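Local coordinates for protein polyhedrin (Simulium ubiquitum cypovirus, PDB 5A9A) that builds the crystalline polyhedra, the occlusion bodies of an insect cypovirus that probably protect embedded virions outside the host, and binds UTP, at residues 62-67 against 97-102; 121-126 against 160-165; 39-44 against 102-107. All blocks are in the same frame, centred on the assembly; numbering follows the deposited sequence.

Contact 1: residues 62-67 against 97-102; sequences FNWRDM and PELFEY. With UTP (uridine 5'-triphosphate), chain B.
W64 and Y102 both carry CG anti to their own backbone N (chi1 -178° and -174°), and from there the two aromatic side chains swing in from their separate loops to meet obliquely. Their planes are tilted by only 27°, but the rings are slid apart: the centroids of the five-membered ring of W64 and the ring of Y102 lie 5.4 Å from each other, so overlap is slight. The closest touch is W64 NE1 to Y102 CE2 at 3.5 Å. This is packing, for each polar end is spoken for elsewhere: W64 NE1 is hydrogen-bonded to the carbonyl oxygen of Q167, and Y102 OH to that of E169. M67 reaches the same tyrosine at two points, CB lying 3.9 Å from Y102 CE2, while the chain, bent at both chi2 and chi3, brings CE within 3.7 Å of Y102 OH. L99 CD1 touches the indole at a slant, 3.8 Å from W64 CH2. The turn that presents W64 and M67 is tied at its start by a reciprocal pair of bonds, N63 N to D66 OD2 and D66 N to N63 OD1 (2.7 Å), an Asx motif completed in the manner of a capping box. L99 faces two ways: one methyl meets the tryptophan, and the other, CD2, sits 3.4 Å from N3 of the uracil. Residues 99-102 form a type I beta turn, and E101 N gives a weak hydrogen bond to UTP O4 (3.1 Å). The aromatic cluster thus backs the base end of the UTP pocket: L99 and the 99-102 turn meet the uracil, and H79 and H96 also hydrogen-bond the nucleotide.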
loop_
_atom_site.group_PDB
_atom_site.type_symbol
_atom_site.label_atom_id
_atom_site.label_comp_id
_atom_site.label_asym_id
_atom_site.label_seq_id
_atom_site.Cartn_x
_atom_site.Cartn_y
_atom_site.Cartn_z
ATOM N N PHE A 62 -6.489 -3.015 9.236
ATOM C CA PHE A 62 -5.908 -4.260 9.691
ATOM C C PHE A 62 -6.889 -5.350 9.309
ATOM O O PHE A 62 -8.006 -5.371 9.820
ATOM C CB PHE A 62 -5.727 -4.250 11.210
ATOM C CG PHE A 62 -4.623 -3.353 11.687
ATOM C CD1 PHE A 62 -4.767 -1.974 11.657
ATOM C CD2 PHE A 62 -3.445 -3.888 12.175
ATOM C CE1 PHE A 62 -3.752 -1.148 12.099
ATOM C CE2 PHE A 62 -2.426 -3.066 12.622
ATOM C CZ PHE A 62 -2.580 -1.695 12.580
ATOM N N ASN A 63 -6.502 -6.241 8.401
ATOM C CA ASN A 63 -7.353 -7.387 8.108
ATOM C C ASN A 63 -7.291 -8.307 9.313
ATOM O O ASN A 63 -6.526 -8.044 10.241
ATOM C CB ASN A 63 -6.934 -8.102 6.819
ATOM C CG ASN A 63 -5.541 -8.711 6.896
ATOM O OD1 ASN A 63 -5.073 -9.110 7.962
ATOM N ND2 ASN A 63 -4.877 -8.792 5.750
ATOM N N TRP A 64 -8.084 -9.372 9.323
ATOM C CA TRP A 64 -8.167 -10.207 10.514
ATOM C C TRP A 64 -6.784 -10.682 10.958
ATOM O O TRP A 64 -6.436 -10.593 12.133
ATOM C CB TRP A 64 -9.077 -11.413 10.290
ATOM C CG TRP A 64 -9.203 -12.242 11.523
ATOM C CD1 TRP A 64 -10.126 -12.099 12.512
ATOM C CD2 TRP A 64 -8.354 -13.325 11.919
ATOM N NE1 TRP A 64 -9.912 -13.028 13.498
ATOM C CE2 TRP A 64 -8.830 -13.794 13.158
ATOM C CE3 TRP A 64 -7.240 -13.944 11.344
ATOM C CZ2 TRP A 64 -8.232 -14.855 13.834
ATOM C CZ3 TRP A 64 -6.650 -15.002 12.015
ATOM C CH2 TRP A 64 -7.149 -15.447 13.245
ATOM N N ARG A 65 -6.000 -11.184 10.009
ATOM C CA ARG A 65 -4.672 -11.708 10.308
ATOM C C ARG A 65 -3.774 -10.629 10.904
ATOM O O ARG A 65 -2.953 -10.908 11.776
ATOM C CB ARG A 65 -4.032 -12.266 9.037
ATOM C CG ARG A 65 -2.805 -13.130 9.280
ATOM C CD ARG A 65 -3.180 -14.461 9.921
ATOM N NE ARG A 65 -2.020 -15.341 10.047
ATOM C CZ ARG A 65 -1.914 -16.546 9.494
ATOM N NH1 ARG A 65 -2.911 -17.058 8.782
ATOM N NH2 ARG A 65 -0.807 -17.255 9.671
ATOM N N ASP A 66 -3.936 -9.396 10.429
ATOM C CA ASP A 66 -3.121 -8.276 10.892
ATOM C C ASP A 66 -3.354 -7.957 12.365
ATOM O O ASP A 66 -2.576 -7.221 12.970
ATOM C CB ASP A 66 -3.417 -7.025 10.057
ATOM C CG ASP A 66 -2.954 -7.161 8.614
ATOM O OD1 ASP A 66 -1.969 -7.886 8.375
ATOM O OD2 ASP A 66 -3.572 -6.542 7.722
ATOM N N MET A 67 -4.421 -8.506 12.938
ATOM C CA MET A 67 -4.782 -8.208 14.320
ATOM C C MET A 67 -3.896 -8.960 15.305
ATOM O O MET A 67 -3.738 -8.537 16.451
ATOM C CB MET A 67 -6.247 -8.580 14.584
ATOM C CG MET A 67 -7.264 -7.869 13.693
ATOM S SD MET A 67 -7.512 -6.121 14.080
ATOM C CE MET A 67 -8.501 -6.225 15.574
ATOM N N PRO A 97 -11.856 -22.227 21.061
ATOM C CA PRO A 97 -12.722 -21.080 20.769
ATOM C C PRO A 97 -11.955 -19.778 20.544
ATOM O O PRO A 97 -12.378 -18.983 19.707
ATOM C CB PRO A 97 -13.603 -20.981 22.018
ATOM C CG PRO A 97 -13.637 -22.369 22.556
ATOM C CD PRO A 97 -12.259 -22.911 22.301
ATOM N N GLU A 98 -10.854 -19.567 21.261
ATOM C CA GLU A 98 -10.106 -18.318 21.136
ATOM C C GLU A 98 -8.600 -18.531 20.988
ATOM O O GLU A 98 -8.049 -19.536 21.441
ATOM C CB GLU A 98 -10.381 -17.418 22.343
ATOM C CG GLU A 98 -11.824 -16.969 22.461
ATOM C CD GLU A 98 -12.055 -16.036 23.636
ATOM O OE1 GLU A 98 -11.073 -15.451 24.138
ATOM O OE2 GLU A 98 -13.223 -15.883 24.051
ATOM N N LEU A 99 -7.948 -17.570 20.341
ATOM C CA LEU A 99 -6.498 -17.564 20.224
ATOM C C LEU A 99 -5.894 -16.743 21.356
ATOM O O LEU A 99 -6.410 -15.683 21.708
ATOM C CB LEU A 99 -6.060 -16.948 18.893
ATOM C CG LEU A 99 -6.251 -17.739 17.598
ATOM C CD1 LEU A 99 -5.700 -16.927 16.434
ATOM C CD2 LEU A 99 -5.574 -19.096 17.664
ATOM N N PHE A 100 -4.804 -17.241 21.928
ATOM C CA PHE A 100 -4.016 -16.462 22.872
ATOM C C PHE A 100 -3.597 -15.124 22.258
ATOM O O PHE A 100 -3.506 -14.118 22.960
ATOM C CB PHE A 100 -2.762 -17.241 23.288
ATOM C CG PHE A 100 -3.030 -18.377 24.240
ATOM C CD1 PHE A 100 -4.140 -18.373 25.070
ATOM C CD2 PHE A 100 -2.158 -19.450 24.308
ATOM C CE1 PHE A 100 -4.375 -19.422 25.944
ATOM C CE2 PHE A 100 -2.387 -20.501 25.182
ATOM C CZ PHE A 100 -3.496 -20.485 25.999
ATOM N N GLU A 101 -3.355 -15.112 20.949
ATOM C CA GLU A 101 -2.732 -13.956 20.301
ATOM C C GLU A 101 -3.688 -12.967 19.635
ATOM O O GLU A 101 -3.240 -12.038 18.956
ATOM C CB GLU A 101 -1.711 -14.412 19.259
ATOM C CG GLU A 101 -0.436 -14.984 19.849
ATOM C CD GLU A 101 0.728 -14.922 18.878
ATOM O OE1 GLU A 101 0.599 -14.246 17.834
ATOM O OE2 GLU A 101 1.772 -15.547 19.159
ATOM N N TYR A 102 -4.990 -13.151 19.801
ATOM C CA TYR A 102 -5.928 -12.163 19.286
ATOM C C TYR A 102 -6.198 -11.129 20.377
ATOM O O TYR A 102 -6.434 -11.487 21.527
ATOM C CB TYR A 102 -7.231 -12.811 18.814
ATOM C CG TYR A 102 -8.159 -11.829 18.136
ATOM C CD1 TYR A 102 -8.973 -10.990 18.880
ATOM C CD2 TYR A 102 -8.210 -11.733 16.752
ATOM C CE1 TYR A 102 -9.810 -10.085 18.272
ATOM C CE2 TYR A 102 -9.051 -10.831 16.131
ATOM C CZ TYR A 102 -9.848 -10.009 16.900
ATOM O OH TYR A 102 -10.691 -9.106 16.302
HETATM P PA UTP B . -0.234 -26.969 23.013
HETATM O O1A UTP B . -1.616 -27.265 23.538
HETATM O O2A UTP B . 0.858 -26.526 23.955
HETATM O O3A UTP B . 0.291 -28.249 22.189
HETATM O "O5'" UTP B . -0.364 -25.845 21.872
HETATM P PB UTP B . -0.709 -29.191 21.348
HETATM O O1B UTP B . 0.110 -29.892 20.295
HETATM O O2B UTP B . -1.533 -29.993 22.325
HETATM O O3B UTP B . -1.686 -28.160 20.589
HETATM P PG UTP B . -3.241 -28.501 20.345
HETATM O O1G UTP B . -3.354 -29.953 20.734
HETATM O O2G UTP B . -3.460 -28.229 18.881
HETATM O O3G UTP B . -3.943 -27.536 21.267
HETATM C "C5'" UTP B . 0.152 -24.531 22.074
HETATM C "C4'" UTP B . -0.937 -23.637 22.650
HETATM O "O4'" UTP B . -0.768 -22.275 22.255
HETATM C "C1'" UTP B . -2.052 -21.651 22.264
HETATM C "C2'" UTP B . -3.047 -22.736 21.880
HETATM O "O2'" UTP B . -4.252 -22.651 22.647
HETATM C "C3'" UTP B . -2.325 -24.040 22.178
HETATM O "O3'" UTP B . -3.003 -24.768 23.202
HETATM N N1 UTP B . -2.082 -20.489 21.372
HETATM C C6 UTP B . -0.939 -19.927 20.973
HETATM C C2 UTP B . -3.312 -19.941 20.956
HETATM O O2 UTP B . -4.380 -20.457 21.333
HETATM N N3 UTP B . -3.340 -18.873 20.154
HETATM C C4 UTP B . -2.204 -18.298 19.740
HETATM O O4 UTP B . -2.245 -17.299 18.992
HETATM C C5 UTP B . -0.978 -18.816 20.142
#

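Contact 2: residues 121-126 against 160-165; sequences VEVENE and LYIPLR
No flat group enters the meeting of V121 and V123 with L160, I162 and L164, which is made wholly of aliphatic branches; the guanidinium of R165, next in sequence to L164, lies apart from it and has CG of P163 over the centre of one face, 3.5 Å above the plane. The arrangement is the interior of a beta sandwich: strand 120-124 belongs to the four-stranded antiparallel sheet, strand 157-163 to the six-stranded one, and the two sheets face each other. The short segments 121-124 and 160-163 run in nearly the same direction, 9° apart, with their axes 9.9 Å from each other at closest approach. That spacing is too wide for backbone pairing and is filled by side chains. V121 and V123 send CB toward the opposite sheet, as do L160 and I162, whereas E122 turns to the other side of its strand, where G141 N and N130 ND2 hydrogen-bond to its carboxylate. V121 places CG1 anti to its backbone N (chi1 176°), and this one methyl serves two partners, L160 CD2 at 4.1 Å and I162 CD1 at 4.0 Å. V121 and L160 pass one another pointing opposite ways, while V121 and I162 meet at a slant. I162 is extended at its tip (chi2 179°), which carries CD1 out to touch both valines, 4.1 Å from V123 CG2. L164, just past the strand end, brings CD2 to 4.4 Å from V123 CG1, a looser touch. Y145, on strand 145-146, outermost in the four-stranded sheet within this chain, packs against V121, V123, L160 and I162 alike. The tightest junction is branch methyl to branch methyl: V123 CG2 and I162 CG2 are 3.6 Å apart.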
loop_
_atom_site.group_PDB
_atom_site.type_symbol
_atom_site.label_atom_id
_atom_site.label_comp_id
_atom_site.label_asym_id
_atom_site.label_seq_id
_atom_site.Cartn_x
_atom_site.Cartn_y
_atom_site.Cartn_z
ATOM N N VAL A 121 -13.525 5.588 12.151
ATOM C CA VAL A 121 -12.869 4.405 12.693
ATOM C C VAL A 121 -13.918 3.316 12.822
ATOM O O VAL A 121 -14.894 3.465 13.556
ATOM C CB VAL A 121 -12.232 4.666 14.067
ATOM C CG1 VAL A 121 -11.646 3.377 14.632
ATOM C CG2 VAL A 121 -11.158 5.742 13.966
ATOM N N GLU A 122 -13.722 2.218 12.102
ATOM C CA GLU A 122 -14.751 1.193 12.030
ATOM C C GLU A 122 -14.211 -0.188 12.371
ATOM O O GLU A 122 -13.211 -0.637 11.811
ATOM C CB GLU A 122 -15.378 1.185 10.635
ATOM C CG GLU A 122 -16.655 0.365 10.540
ATOM C CD GLU A 122 -17.496 0.737 9.330
ATOM O OE1 GLU A 122 -17.062 0.456 8.192
ATOM O OE2 GLU A 122 -18.591 1.313 9.518
ATOM N N VAL A 123 -14.879 -0.848 13.308
ATOM C CA VAL A 123 -14.569 -2.231 13.635
ATOM C C VAL A 123 -15.343 -3.117 12.673
ATOM O O VAL A 123 -16.567 -3.223 12.753
ATOM C CB VAL A 123 -14.950 -2.564 15.086
ATOM C CG1 VAL A 123 -14.560 -3.995 15.422
ATOM C CG2 VAL A 123 -14.281 -1.588 16.041
ATOM N N GLU A 124 -14.619 -3.744 11.752
ATOM C CA GLU A 124 -15.234 -4.518 10.684
ATOM C C GLU A 124 -15.313 -5.980 11.086
ATOM O O GLU A 124 -14.749 -6.374 12.106
ATOM C CB GLU A 124 -14.412 -4.375 9.403
ATOM C CG GLU A 124 -14.016 -2.939 9.079
ATOM C CD GLU A 124 -15.199 -2.084 8.658
ATOM O OE1 GLU A 124 -16.346 -2.578 8.704
ATOM O OE2 GLU A 124 -14.978 -0.913 8.283
ATOM N N ASN A 125 -16.012 -6.785 10.291
ATOM C CA ASN A 125 -16.087 -8.215 10.556
ATOM C C ASN A 125 -14.860 -8.926 9.995
ATOM O O ASN A 125 -13.896 -8.278 9.585
ATOM C CB ASN A 125 -17.385 -8.817 10.002
ATOM C CG ASN A 125 -17.495 -8.702 8.495
ATOM O OD1 ASN A 125 -16.493 -8.601 7.789
ATOM N ND2 ASN A 125 -18.725 -8.723 7.994
ATOM N N GLU A 126 -14.897 -10.254 9.978
ATOM C CA GLU A 126 -13.720 -11.043 9.628
ATOM C C GLU A 126 -13.279 -10.862 8.174
ATOM O O GLU A 126 -12.142 -11.177 7.830
ATOM C CB GLU A 126 -13.957 -12.527 9.928
ATOM C CG GLU A 126 -15.072 -13.172 9.119
ATOM C CD GLU A 126 -16.436 -13.022 9.771
ATOM O OE1 GLU A 126 -16.575 -12.201 10.706
ATOM O OE2 GLU A 126 -17.368 -13.734 9.346
ATOM N N LEU A 160 -9.215 7.140 21.585
ATOM C CA LEU A 160 -10.373 6.250 21.513
ATOM C C LEU A 160 -10.053 4.859 22.053
ATOM O O LEU A 160 -9.018 4.279 21.724
ATOM C CB LEU A 160 -10.864 6.134 20.068
ATOM C CG LEU A 160 -12.093 5.254 19.834
ATOM C CD1 LEU A 160 -13.345 5.908 20.401
ATOM C CD2 LEU A 160 -12.267 4.975 18.351
ATOM N N TYR A 161 -10.953 4.328 22.877
ATOM C CA TYR A 161 -10.835 2.961 23.375
ATOM C C TYR A 161 -11.886 2.068 22.722
ATOM O O TYR A 161 -13.065 2.417 22.666
ATOM C CB TYR A 161 -10.997 2.923 24.897
ATOM C CG TYR A 161 -10.918 1.529 25.482
ATOM C CD1 TYR A 161 -12.057 0.744 25.611
ATOM C CD2 TYR A 161 -9.705 0.993 25.893
ATOM C CE1 TYR A 161 -11.991 -0.529 26.145
ATOM C CE2 TYR A 161 -9.628 -0.279 26.424
ATOM C CZ TYR A 161 -10.772 -1.036 26.546
ATOM O OH TYR A 161 -10.699 -2.306 27.072
ATOM N N ILE A 162 -11.451 0.915 22.224
ATOM C CA ILE A 162 -12.360 -0.033 21.596
ATOM C C ILE A 162 -12.201 -1.411 22.223
ATOM O O ILE A 162 -11.164 -2.048 22.063
ATOM C CB ILE A 162 -12.088 -0.159 20.083
ATOM C CG1 ILE A 162 -12.186 1.208 19.407
ATOM C CG2 ILE A 162 -13.062 -1.141 19.451
ATOM C CD1 ILE A 162 -11.913 1.170 17.917
ATOM N N PRO A 163 -13.227 -1.879 22.941
ATOM C CA PRO A 163 -13.143 -3.248 23.452
ATOM C C PRO A 163 -13.397 -4.261 22.346
ATOM O O PRO A 163 -14.290 -4.060 21.523
ATOM C CB PRO A 163 -14.265 -3.302 24.488
ATOM C CG PRO A 163 -15.269 -2.323 23.996
ATOM C CD PRO A 163 -14.487 -1.219 23.328
ATOM N N LEU A 164 -12.606 -5.326 22.316
ATOM C CA LEU A 164 -12.861 -6.428 21.401
ATOM C C LEU A 164 -13.374 -7.616 22.210
ATOM O O LEU A 164 -12.605 -8.286 22.898
ATOM C CB LEU A 164 -11.593 -6.795 20.624
ATOM C CG LEU A 164 -10.976 -5.668 19.782
ATOM C CD1 LEU A 164 -9.671 -6.114 19.128
ATOM C CD2 LEU A 164 -11.956 -5.173 18.726
ATOM N N ARG A 165 -14.679 -7.859 22.132
ATOM C CA ARG A 165 -15.326 -8.897 22.928
ATOM C C ARG A 165 -15.427 -10.193 22.139
ATOM O O ARG A 165 -15.881 -11.214 22.652
ATOM C CB ARG A 165 -16.732 -8.455 23.341
ATOM C CG ARG A 165 -16.776 -7.197 24.190
ATOM C CD ARG A 165 -17.626 -6.136 23.519
ATOM N NE ARG A 165 -17.924 -5.010 24.400
ATOM C CZ ARG A 165 -18.442 -3.859 23.983
ATOM N NH1 ARG A 165 -18.709 -3.677 22.696
ATOM N NH2 ARG A 165 -18.686 -2.887 24.850
#

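Contact 3: residues 39-44 against 102-107; sequences IFIYKN and YPVAIM
A105 O is gripped from strand 34-41 by two groups: I41 N donates an almost straight hydrogen bond (2.9 Å, 172°), tilted 32° from the carbonyl plane, and F40 adds a CA-H...O contact, F40 CA lying 3.5 Å from A105 O. I39 and M107 form the next hydrogen-bonded antiparallel pair, closed by I39 N to M107 O (2.7 Å) and M107 N to I39 O (2.6 Å). Beyond A105 the pairing shifts: V104 N, and not A105 N, donates to I41 O at 2.8 Å, so that V104 and A105 share I41 as their opposite residue, an irregularity resembling a beta bulge at the strand's start. On one face of the sheet, F40 lies alongside I106, whose CG2 sits over the ring face, and P103. On the other, the CD1 methyl of I41 reaches A105 CB and M107 CE, and I39 CG2 packs on the same CE. Past the strand, P103 CB rests on the ring of Y42 in a CH-pi contact, 4.1 Å from the centroid and 24° off the normal. A water then bridges the separating chains, accepting from K43 N (2.8 Å) and donating to Y102 O (2.6 Å). The pair lies inside the six-stranded sheet, between strands 47-54 and 157-163, which bond to F40 and I106 respectively; L214 of helix 211-221 covers I39 and M107, and F62 of strand 57-62 meets F40 edge-to-face.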
loop_
_atom_site.group_PDB
_atom_site.type_symbol
_atom_site.label_atom_id
_atom_site.label_comp_id
_atom_site.label_asym_id
_atom_site.label_seq_id
_atom_site.Cartn_x
_atom_site.Cartn_y
_atom_site.Cartn_z
ATOM N N ILE A 39 -2.902 1.083 18.963
ATOM C CA ILE A 39 -2.355 0.251 20.026
ATOM C C ILE A 39 -3.302 -0.892 20.376
ATOM O O ILE A 39 -4.438 -0.661 20.794
ATOM C CB ILE A 39 -2.104 1.077 21.302
ATOM C CG1 ILE A 39 -1.372 2.374 20.956
ATOM C CG2 ILE A 39 -1.316 0.254 22.315
ATOM C CD1 ILE A 39 -1.352 3.377 22.082
ATOM N N PHE A 40 -2.830 -2.123 20.206
ATOM C CA PHE A 40 -3.609 -3.297 20.580
ATOM C C PHE A 40 -3.192 -3.797 21.957
ATOM O O PHE A 40 -2.012 -3.769 22.303
ATOM C CB PHE A 40 -3.427 -4.415 19.554
ATOM C CG PHE A 40 -3.972 -4.087 18.193
ATOM C CD1 PHE A 40 -5.305 -4.323 17.891
ATOM C CD2 PHE A 40 -3.151 -3.553 17.214
ATOM C CE1 PHE A 40 -5.809 -4.027 16.635
ATOM C CE2 PHE A 40 -3.649 -3.254 15.959
ATOM C CZ PHE A 40 -4.978 -3.492 15.668
ATOM N N ILE A 41 -4.169 -4.250 22.736
ATOM C CA ILE A 41 -3.903 -4.856 24.035
ATOM C C ILE A 41 -4.158 -6.352 23.936
ATOM O O ILE A 41 -5.140 -6.773 23.325
ATOM C CB ILE A 41 -4.810 -4.267 25.130
ATOM C CG1 ILE A 41 -4.787 -2.739 25.072
ATOM C CG2 ILE A 41 -4.369 -4.767 26.501
ATOM C CD1 ILE A 41 -5.639 -2.075 26.132
ATOM N N TYR A 42 -3.282 -7.151 24.538
ATOM C CA TYR A 42 -3.368 -8.603 24.403
ATOM C C TYR A 42 -3.600 -9.326 25.725
ATOM O O TYR A 42 -3.577 -8.716 26.796
ATOM C CB TYR A 42 -2.117 -9.128 23.697
ATOM C CG TYR A 42 -2.052 -8.662 22.264
ATOM C CD1 TYR A 42 -1.488 -7.435 21.936
ATOM C CD2 TYR A 42 -2.594 -9.429 21.244
ATOM C CE1 TYR A 42 -1.444 -6.996 20.631
ATOM C CE2 TYR A 42 -2.554 -9.002 19.934
ATOM C CZ TYR A 42 -1.979 -7.785 19.631
ATOM O OH TYR A 42 -1.945 -7.350 18.328
ATOM N N LYS A 43 -3.832 -10.633 25.633
ATOM C CA LYS A 43 -4.197 -11.438 26.789
ATOM C C LYS A 43 -3.031 -11.639 27.750
ATOM O O LYS A 43 -3.221 -12.153 28.851
ATOM C CB LYS A 43 -4.739 -12.796 26.336
ATOM C CG LYS A 43 -6.110 -12.727 25.675
ATOM C CD LYS A 43 -6.466 -14.048 25.011
ATOM C CE LYS A 43 -7.789 -13.971 24.266
ATOM N NZ LYS A 43 -8.961 -14.249 25.142
ATOM N N ASN A 44 -1.830 -11.244 27.336
ATOM C CA ASN A 44 -0.680 -11.269 28.235
ATOM C C ASN A 44 -0.474 -9.908 28.895
ATOM O O ASN A 44 0.511 -9.692 29.596
ATOM C CB ASN A 44 0.591 -11.704 27.498
ATOM C CG ASN A 44 0.966 -10.765 26.369
ATOM O OD1 ASN A 44 0.311 -9.747 26.143
ATOM N ND2 ASN A 44 2.038 -11.101 25.659
ATOM N N TYR A 102 -4.990 -13.151 19.801
ATOM C CA TYR A 102 -5.928 -12.163 19.286
ATOM C C TYR A 102 -6.198 -11.129 20.377
ATOM O O TYR A 102 -6.434 -11.487 21.527
ATOM C CB TYR A 102 -7.231 -12.811 18.814
ATOM C CG TYR A 102 -8.159 -11.829 18.136
ATOM C CD1 TYR A 102 -8.973 -10.990 18.880
ATOM C CD2 TYR A 102 -8.210 -11.733 16.752
ATOM C CE1 TYR A 102 -9.810 -10.085 18.272
ATOM C CE2 TYR A 102 -9.051 -10.831 16.131
ATOM C CZ TYR A 102 -9.848 -10.009 16.900
ATOM O OH TYR A 102 -10.691 -9.106 16.302
ATOM N N PRO A 103 -6.151 -9.836 20.019
ATOM C CA PRO A 103 -6.210 -8.773 21.030
ATOM C C PRO A 103 -7.554 -8.685 21.749
ATOM O O PRO A 103 -8.557 -9.200 21.261
ATOM C CB PRO A 103 -5.955 -7.502 20.212
ATOM C CG PRO A 103 -6.428 -7.837 18.847
ATOM C CD PRO A 103 -6.098 -9.291 18.651
ATOM N N VAL A 104 -7.557 -8.029 22.904
ATOM C CA VAL A 104 -8.772 -7.867 23.699
ATOM C C VAL A 104 -9.324 -6.448 23.601
ATOM O O VAL A 104 -10.445 -6.181 24.034
ATOM C CB VAL A 104 -8.524 -8.192 25.190
ATOM C CG1 VAL A 104 -8.315 -9.686 25.384
ATOM C CG2 VAL A 104 -7.336 -7.400 25.730
ATOM N N ALA A 105 -8.537 -5.538 23.035
ATOM C CA ALA A 105 -8.960 -4.148 22.923
ATOM C C ALA A 105 -8.034 -3.357 22.010
ATOM O O ALA A 105 -6.904 -3.771 21.747
ATOM C CB ALA A 105 -9.009 -3.503 24.303
ATOM N N ILE A 106 -8.525 -2.216 21.533
ATOM C CA ILE A 106 -7.726 -1.305 20.721
ATOM C C ILE A 106 -7.752 0.085 21.338
ATOM O O ILE A 106 -8.789 0.539 21.818
ATOM C CB ILE A 106 -8.274 -1.174 19.288
ATOM C CG1 ILE A 106 -8.734 -2.528 18.746
ATOM C CG2 ILE A 106 -7.221 -0.553 18.377
ATOM C CD1 ILE A 106 -9.493 -2.418 17.438
ATOM N N MET A 107 -6.609 0.758 21.325
ATOM C CA MET A 107 -6.554 2.162 21.698
ATOM C C MET A 107 -5.981 2.946 20.528
ATOM O O MET A 107 -4.974 2.547 19.933
ATOM C CB MET A 107 -5.697 2.372 22.945
ATOM C CG MET A 107 -6.202 1.634 24.174
ATOM S SD MET A 107 -5.239 2.018 25.647
ATOM C CE MET A 107 -3.645 1.341 25.196
HETATM O O HOH W 1 -4.313 -11.600 23.051
#

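Y102 belongs to both contact 1 and contact 3, whose centres lie about 10 Å apart. They are further joined by the salt bridge E98 OE1 to K43 NZ (2.6 Å) and a probable hydrogen bond between Y42 OH and M67 O (2.9 Å). Contact 3 meets contact 2 through neighbouring strands of one sheet, I106 N lying 2.7 Å from I162 O; their centres are about 11 Å apart. L164 links contact 2 to contact 1, its CD1 lying 3.7 Å from M67 CE. Of the three, only contact 1 holds residues of the UTP pocket; the Y102 side chain is about 7 Å from the nucleotide and that of L164 about 13 Å.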